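Local coordinates for uncharacterized protein (Actinomyces odontolyticus, PDB 4MJG), which is of unknown function but belongs to the DUF4853 family and folds around a single antiparallel beta sheet, at residues Val95-Gln100 with Arg107-Ile112; Val16-Tyr21 with Leu137-Pro142. All coordinates share one frame; numbering follows the deposited sequence.

Contact 1: Val95-Gln100 with Arg107-Ile112; sequences VQVDKQ and RGIQLI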
loop_
_atom_site.group_PDB
_atom_site.type_symbol
_atom_site.label_atom_id
_atom_site.label_comp_id
_atom_site.label_asym_id
_atom_site.label_seq_id
_atom_site.Cartn_x
_atom_site.Cartn_y
_atom_site.Cartn_z
ATOM N N VAL A 95 0.892 -14.019 -5.893
ATOM C CA VAL A 95 2.106 -13.233 -5.692
ATOM C C VAL A 95 2.829 -13.122 -7.029
ATOM O O VAL A 95 3.349 -14.115 -7.545
ATOM C CB VAL A 95 3.054 -13.895 -4.669
ATOM C CG1 VAL A 95 4.294 -13.037 -4.448
ATOM C CG2 VAL A 95 2.329 -14.149 -3.354
ATOM N N GLN A 96 2.865 -11.915 -7.586
ATOM C CA GLN A 96 3.533 -11.680 -8.865
ATOM C C GLN A 96 4.889 -11.019 -8.653
ATOM O O GLN A 96 5.010 -10.070 -7.883
ATOM C CB GLN A 96 2.664 -10.807 -9.760
ATOM C CG GLN A 96 1.397 -11.497 -10.228
ATOM C CD GLN A 96 0.565 -10.617 -11.137
ATOM O OE1 GLN A 96 0.745 -9.399 -11.177
ATOM N NE2 GLN A 96 -0.354 -11.230 -11.874
ATOM N N VAL A 97 5.901 -11.538 -9.342
ATOM C CA VAL A 97 7.272 -11.055 -9.222
ATOM C C VAL A 97 7.730 -10.533 -10.586
ATOM O O VAL A 97 7.676 -11.259 -11.580
ATOM C CB VAL A 97 8.208 -12.189 -8.748
ATOM C CG1 VAL A 97 9.620 -11.668 -8.522
ATOM C CG2 VAL A 97 7.664 -12.835 -7.476
ATOM N N ASP A 98 8.167 -9.274 -10.633
ATOM C CA ASP A 98 8.635 -8.668 -11.880
ATOM C C ASP A 98 9.770 -9.484 -12.468
ATOM O O ASP A 98 10.692 -9.886 -11.755
ATOM C CB ASP A 98 9.116 -7.227 -11.664
ATOM C CG ASP A 98 7.978 -6.243 -11.478
ATOM O OD1 ASP A 98 6.803 -6.655 -11.543
ATOM O OD2 ASP A 98 8.270 -5.047 -11.266
ATOM N N LYS A 99 9.693 -9.716 -13.773
ATOM C CA LYS A 99 10.668 -10.546 -14.474
ATOM C C LYS A 99 12.016 -9.840 -14.636
ATOM O O LYS A 99 13.038 -10.503 -14.779
ATOM C CB LYS A 99 10.098 -11.018 -15.816
ATOM C CG LYS A 99 8.897 -11.939 -15.641
ATOM C CD LYS A 99 8.378 -12.484 -16.962
ATOM C CE LYS A 99 7.486 -11.480 -17.673
ATOM N NZ LYS A 99 6.910 -12.049 -18.921
ATOM N N GLN A 100 12.027 -8.510 -14.561
ATOM C CA GLN A 100 13.261 -7.740 -14.741
ATOM C C GLN A 100 13.217 -6.407 -13.996
ATOM O O GLN A 100 12.140 -5.908 -13.688
ATOM C CB GLN A 100 13.482 -7.498 -16.232
ATOM C CG GLN A 100 14.814 -6.862 -16.593
ATOM C CD GLN A 100 15.075 -6.871 -18.085
ATOM O OE1 GLN A 100 14.213 -7.258 -18.877
ATOM N NE2 GLN A 100 16.269 -6.443 -18.479
ATOM N N ARG A 107 12.630 -2.945 -8.880
ATOM C CA ARG A 107 11.992 -4.223 -9.210
ATOM C C ARG A 107 10.863 -4.476 -8.248
ATOM O O ARG A 107 11.047 -4.370 -7.033
ATOM C CB ARG A 107 12.989 -5.374 -9.124
ATOM C CG ARG A 107 12.521 -6.640 -9.821
ATOM C CD ARG A 107 13.576 -7.729 -9.741
ATOM N NE ARG A 107 13.135 -8.964 -10.374
ATOM C CZ ARG A 107 13.832 -10.095 -10.379
ATOM N NH1 ARG A 107 15.017 -10.165 -9.777
ATOM N NH2 ARG A 107 13.336 -11.166 -10.983
ATOM N N GLY A 108 9.704 -4.831 -8.791
ATOM C CA GLY A 108 8.492 -4.932 -7.997
ATOM C C GLY A 108 8.043 -6.348 -7.692
ATOM O O GLY A 108 8.253 -7.266 -8.487
ATOM N N ILE A 109 7.436 -6.515 -6.519
ATOM C CA ILE A 109 6.657 -7.705 -6.201
ATOM C C ILE A 109 5.248 -7.224 -5.876
ATOM O O ILE A 109 5.071 -6.294 -5.082
ATOM C CB ILE A 109 7.224 -8.480 -5.001
ATOM C CG1 ILE A 109 8.655 -8.933 -5.297
ATOM C CG2 ILE A 109 6.348 -9.691 -4.681
ATOM C CD1 ILE A 109 9.382 -9.481 -4.091
ATOM N N GLN A 110 4.256 -7.853 -6.496
ATOM C CA GLN A 110 2.872 -7.464 -6.317
ATOM C C GLN A 110 2.116 -8.534 -5.551
ATOM O O GLN A 110 2.358 -9.730 -5.732
ATOM C CB GLN A 110 2.199 -7.250 -7.673
ATOM C CG GLN A 110 2.776 -6.110 -8.492
ATOM C CD GLN A 110 4.026 -6.508 -9.239
ATOM O OE1 GLN A 110 4.024 -7.489 -9.994
ATOM N NE2 GLN A 110 5.104 -5.746 -9.041
ATOM N N LEU A 111 1.186 -8.087 -4.715
ATOM C CA LEU A 111 0.292 -8.961 -3.973
ATOM C C LEU A 111 -1.118 -8.673 -4.476
ATOM O O LEU A 111 -1.629 -7.569 -4.277
ATOM C CB LEU A 111 0.412 -8.656 -2.482
ATOM C CG LEU A 111 0.685 -9.816 -1.531
ATOM C CD1 LEU A 111 1.904 -10.614 -1.963
ATOM C CD2 LEU A 111 0.875 -9.273 -0.124
ATOM N N ILE A 112 -1.724 -9.641 -5.162
ATOM C CA ILE A 112 -3.010 -9.424 -5.831
ATOM C C ILE A 112 -4.161 -9.921 -4.965
ATOM O O ILE A 112 -4.173 -11.080 -4.554
ATOM C CB ILE A 112 -3.072 -10.144 -7.203
ATOM C CG1 ILE A 112 -1.833 -9.832 -8.058
ATOM C CG2 ILE A 112 -4.338 -9.760 -7.960
ATOM C CD1 ILE A 112 -1.628 -8.361 -8.365
#

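Contact 2: Val16-Tyr21 with Leu137-Pro142; sequences VSIEEY and LPTNKP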
loop_
_atom_site.group_PDB
_atom_site.type_symbol
_atom_site.label_atom_id
_atom_site.label_comp_id
_atom_site.label_asym_id
_atom_site.label_seq_id
_atom_site.Cartn_x
_atom_site.Cartn_y
_atom_site.Cartn_z
ATOM N N VAL A 16 -17.332 -4.425 -2.303
ATOM C CA VAL A 16 -17.745 -3.476 -1.266
ATOM C C VAL A 16 -17.546 -2.048 -1.761
ATOM O O VAL A 16 -16.773 -1.808 -2.689
ATOM C CB VAL A 16 -16.975 -3.657 0.067
ATOM C CG1 VAL A 16 -17.220 -5.042 0.650
ATOM C CG2 VAL A 16 -15.480 -3.397 -0.097
ATOM N N SER A 17 -18.235 -1.103 -1.133
ATOM C CA SER A 17 -18.151 0.295 -1.539
ATOM C C SER A 17 -16.798 0.883 -1.162
ATOM O O SER A 17 -16.138 0.412 -0.234
ATOM C CB SER A 17 -19.265 1.123 -0.897
ATOM O OG SER A 17 -18.977 1.383 0.464
ATOM N N ILE A 18 -16.399 1.918 -1.892
ATOM C CA ILE A 18 -15.168 2.655 -1.607
ATOM C C ILE A 18 -15.044 3.025 -0.126
ATOM O O ILE A 18 -13.969 2.895 0.460
ATOM C CB ILE A 18 -15.057 3.925 -2.494
ATOM C CG1 ILE A 18 -13.744 4.675 -2.234
ATOM C CG2 ILE A 18 -16.249 4.857 -2.295
ATOM C CD1 ILE A 18 -12.501 3.895 -2.605
ATOM N N GLU A 19 -16.149 3.459 0.474
ATOM C CA GLU A 19 -16.155 3.881 1.874
ATOM C C GLU A 19 -15.944 2.704 2.823
ATOM O O GLU A 19 -15.252 2.837 3.834
ATOM C CB GLU A 19 -17.468 4.592 2.201
ATOM C CG GLU A 19 -17.662 5.903 1.448
ATOM C CD GLU A 19 -19.054 6.038 0.854
ATOM O OE1 GLU A 19 -19.408 5.224 -0.035
ATOM O OE2 GLU A 19 -19.789 6.960 1.275
ATOM N N GLU A 20 -16.547 1.562 2.496
ATOM C CA GLU A 20 -16.371 0.337 3.277
ATOM C C GLU A 20 -14.933 -0.146 3.181
ATOM O O GLU A 20 -14.370 -0.650 4.159
ATOM C CB GLU A 20 -17.323 -0.754 2.768
ATOM C CG GLU A 20 -17.228 -2.105 3.478
ATOM C CD GLU A 20 -17.866 -2.119 4.857
ATOM O OE1 GLU A 20 -18.318 -1.060 5.338
ATOM O OE2 GLU A 20 -17.911 -3.209 5.468
ATOM N N TYR A 21 -14.346 0.011 1.998
ATOM C CA TYR A 21 -12.977 -0.426 1.749
ATOM C C TYR A 21 -11.984 0.433 2.522
ATOM O O TYR A 21 -11.065 -0.084 3.170
ATOM C CB TYR A 21 -12.672 -0.349 0.262
ATOM C CG TYR A 21 -11.441 -1.109 -0.168
ATOM C CD1 TYR A 21 -10.189 -0.504 -0.182
ATOM C CD2 TYR A 21 -11.535 -2.426 -0.597
ATOM C CE1 TYR A 21 -9.061 -1.197 -0.599
ATOM C CE2 TYR A 21 -10.416 -3.128 -1.018
ATOM C CZ TYR A 21 -9.183 -2.515 -1.016
ATOM O OH TYR A 21 -8.083 -3.221 -1.443
ATOM N N LEU A 137 -13.813 0.550 -7.231
ATOM C CA LEU A 137 -14.898 0.214 -6.311
ATOM C C LEU A 137 -16.155 1.032 -6.593
ATOM O O LEU A 137 -16.067 2.212 -6.920
ATOM C CB LEU A 137 -14.445 0.445 -4.868
ATOM C CG LEU A 137 -13.210 -0.359 -4.458
ATOM C CD1 LEU A 137 -12.627 0.155 -3.150
ATOM C CD2 LEU A 137 -13.542 -1.838 -4.355
ATOM N N PRO A 138 -17.338 0.408 -6.454
ATOM C CA PRO A 138 -18.587 1.126 -6.670
ATOM C C PRO A 138 -18.948 2.020 -5.491
ATOM O O PRO A 138 -18.331 1.926 -4.432
ATOM C CB PRO A 138 -19.606 0.000 -6.809
ATOM C CG PRO A 138 -19.072 -1.075 -5.928
ATOM C CD PRO A 138 -17.577 -0.987 -6.039
ATOM N N THR A 139 -19.938 2.885 -5.691
ATOM C CA THR A 139 -20.469 3.724 -4.620
ATOM C C THR A 139 -21.819 4.319 -5.008
ATOM O O THR A 139 -22.113 4.501 -6.188
ATOM C CB THR A 139 -19.509 4.878 -4.263
ATOM O OG1 THR A 139 -20.012 5.581 -3.118
ATOM C CG2 THR A 139 -19.343 5.845 -5.438
ATOM N N ASN A 140 -22.626 4.629 -4.001
ATOM C CA ASN A 140 -23.880 5.352 -4.205
ATOM C C ASN A 140 -23.683 6.874 -4.160
ATOM O O ASN A 140 -24.644 7.632 -4.291
ATOM C CB ASN A 140 -24.924 4.919 -3.168
ATOM C CG ASN A 140 -24.518 5.257 -1.739
ATOM O OD1 ASN A 140 -23.404 5.721 -1.476
ATOM N ND2 ASN A 140 -25.427 5.015 -0.803
ATOM N N LYS A 141 -22.439 7.310 -3.969
ATOM C CA LYS A 141 -22.113 8.730 -3.857
ATOM C C LYS A 141 -21.781 9.310 -5.226
ATOM O O LYS A 141 -21.550 8.558 -6.172
ATOM C CB LYS A 141 -20.922 8.927 -2.910
ATOM C CG LYS A 141 -21.096 8.319 -1.525
ATOM C CD LYS A 141 -22.260 8.933 -0.765
ATOM C CE LYS A 141 -22.339 8.386 0.650
ATOM N NZ LYS A 141 -23.622 8.732 1.319
ATOM N N PRO A 142 -21.764 10.653 -5.343
ATOM C CA PRO A 142 -21.446 11.287 -6.622
ATOM C C PRO A 142 -20.092 10.878 -7.180
ATOM O O PRO A 142 -19.137 10.718 -6.424
ATOM C CB PRO A 142 -21.440 12.779 -6.281
ATOM C CG PRO A 142 -22.384 12.899 -5.145
ATOM C CD PRO A 142 -22.193 11.647 -4.340
#

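Contact 1: Val95-Gln100 with Arg107-Ile112
Asp98 and Arg107 meet where the two strands part, and each side chain reaches for the other segment's backbone. Arg107 CG stands anti to the backbone N (chi1 -163°) and the chain runs extended to NE, which brings the guanidinium side-on to the carbonyl of Asp98: Arg107 NE and Arg107 NH2 each lie 3.0 Å from Asp98 O, an acceptor in the guanidinium plane. The Asp98 carboxylate turns back over Gly108 and is met from above its plane twice, at OD2 by Gly108 N (2.9 Å) and at OD1 by Gln110 NE2 (3.2 Å); the same amide nitrogen also bonds Glu120 on the next strand. Gln110, bent at chi2, crosses Gln96 at about a right angle, with the amide planes 72° apart. On the other face Val95 CG2 lies beside Leu111 CD1 (3.8 Å), the two side chains pointing the same way, while Val95 CG1 touches Ile109 CG2 (3.9 Å). Between the Val95-Leu111 and Val97-Ile109 pairs, Gln96 and Gln110 form the antiparallel hydrogen-bonded pair, Gln110 N to Gln96 O measuring 2.7 Å. With strand axes 164° apart, this is an antiparallel beta hairpin at the margin of the sheet, its apolar face turned to helix 77-86.

Contact 2: Val16-Tyr21 with Leu137-Pro142
Ile18 N, the first amide of helix 18-24, donates to Pro138 O of the irregular segment 137-142 over 3.2 Å, nearly in line with the carbonyl (C=O...N angle 172°), and Ser17 CA brings a CA-H...O contact to the same oxygen. Ser17 is the N-cap: its OG accepts from Glu20 N, so the helix start is capped from within while its first turn is tied to the loop. Leu137 supplies the apolar part. Its CD1 reaches Tyr21 CB and Tyr21 CG, both at 3.4 Å, and Ile18 CD1 at 3.8 Å, crossing both side chains at about a right angle. Leu137 CD2 and Pro138 CD lie against Val16 O, and Ile18 CG2 packs on Thr139 CB (3.8 Å). The polar edge is built round Thr139, whose OG1 stands anti to the backbone N (chi1 -174°). That hydroxyl donates to Glu19 OE1 at 3.2 Å, approaching from above the carboxylate plane, and accepts from Lys141 N at 3.1 Å, which closes an ST turn. Glu19, bent at chi2, also lies across the aliphatic part of Lys141; Glu19 OE2 and Lys141 NZ are 4.2 Å apart, opposite charges near each other but beyond a salt bridge. An alanine in place of Glu19 would probably leave the Thr139 hydroxyl without its acceptor and Lys141 without the nearby negative charge. The helix start and the loop thus both lie against strand 62-73: Ile18 and Tyr21 both touch Val65, Ile18 and Thr139 both touch Tyr63, and Leu137 is bonded through its backbone to Tyr63.

In the fold
From the N terminus the chain first passes Val16-Tyr21, at the start of helix 18-24, and then builds strands 44-55 and 62-73 and helix 77-86 before reaching contact 1. There only six residues separate Val95-Gln100 from Arg107-Ile112, a local hairpin closure. Strands 118-123 and 127-133 follow, then Leu137-Pro142 returns to the first segment and completes contact 2 across 115 intervening residues. The short closure therefore lies wholly within the long one, and the two do not cross. Their centres are about 28 Å apart and they do not touch. Contact 1 joins strand 92-97, one of the two outermost strands of the sheet, to its neighbour; contact 2 fastens the N-terminal helix to the loop beyond strand 127-133, beside strand 62-73.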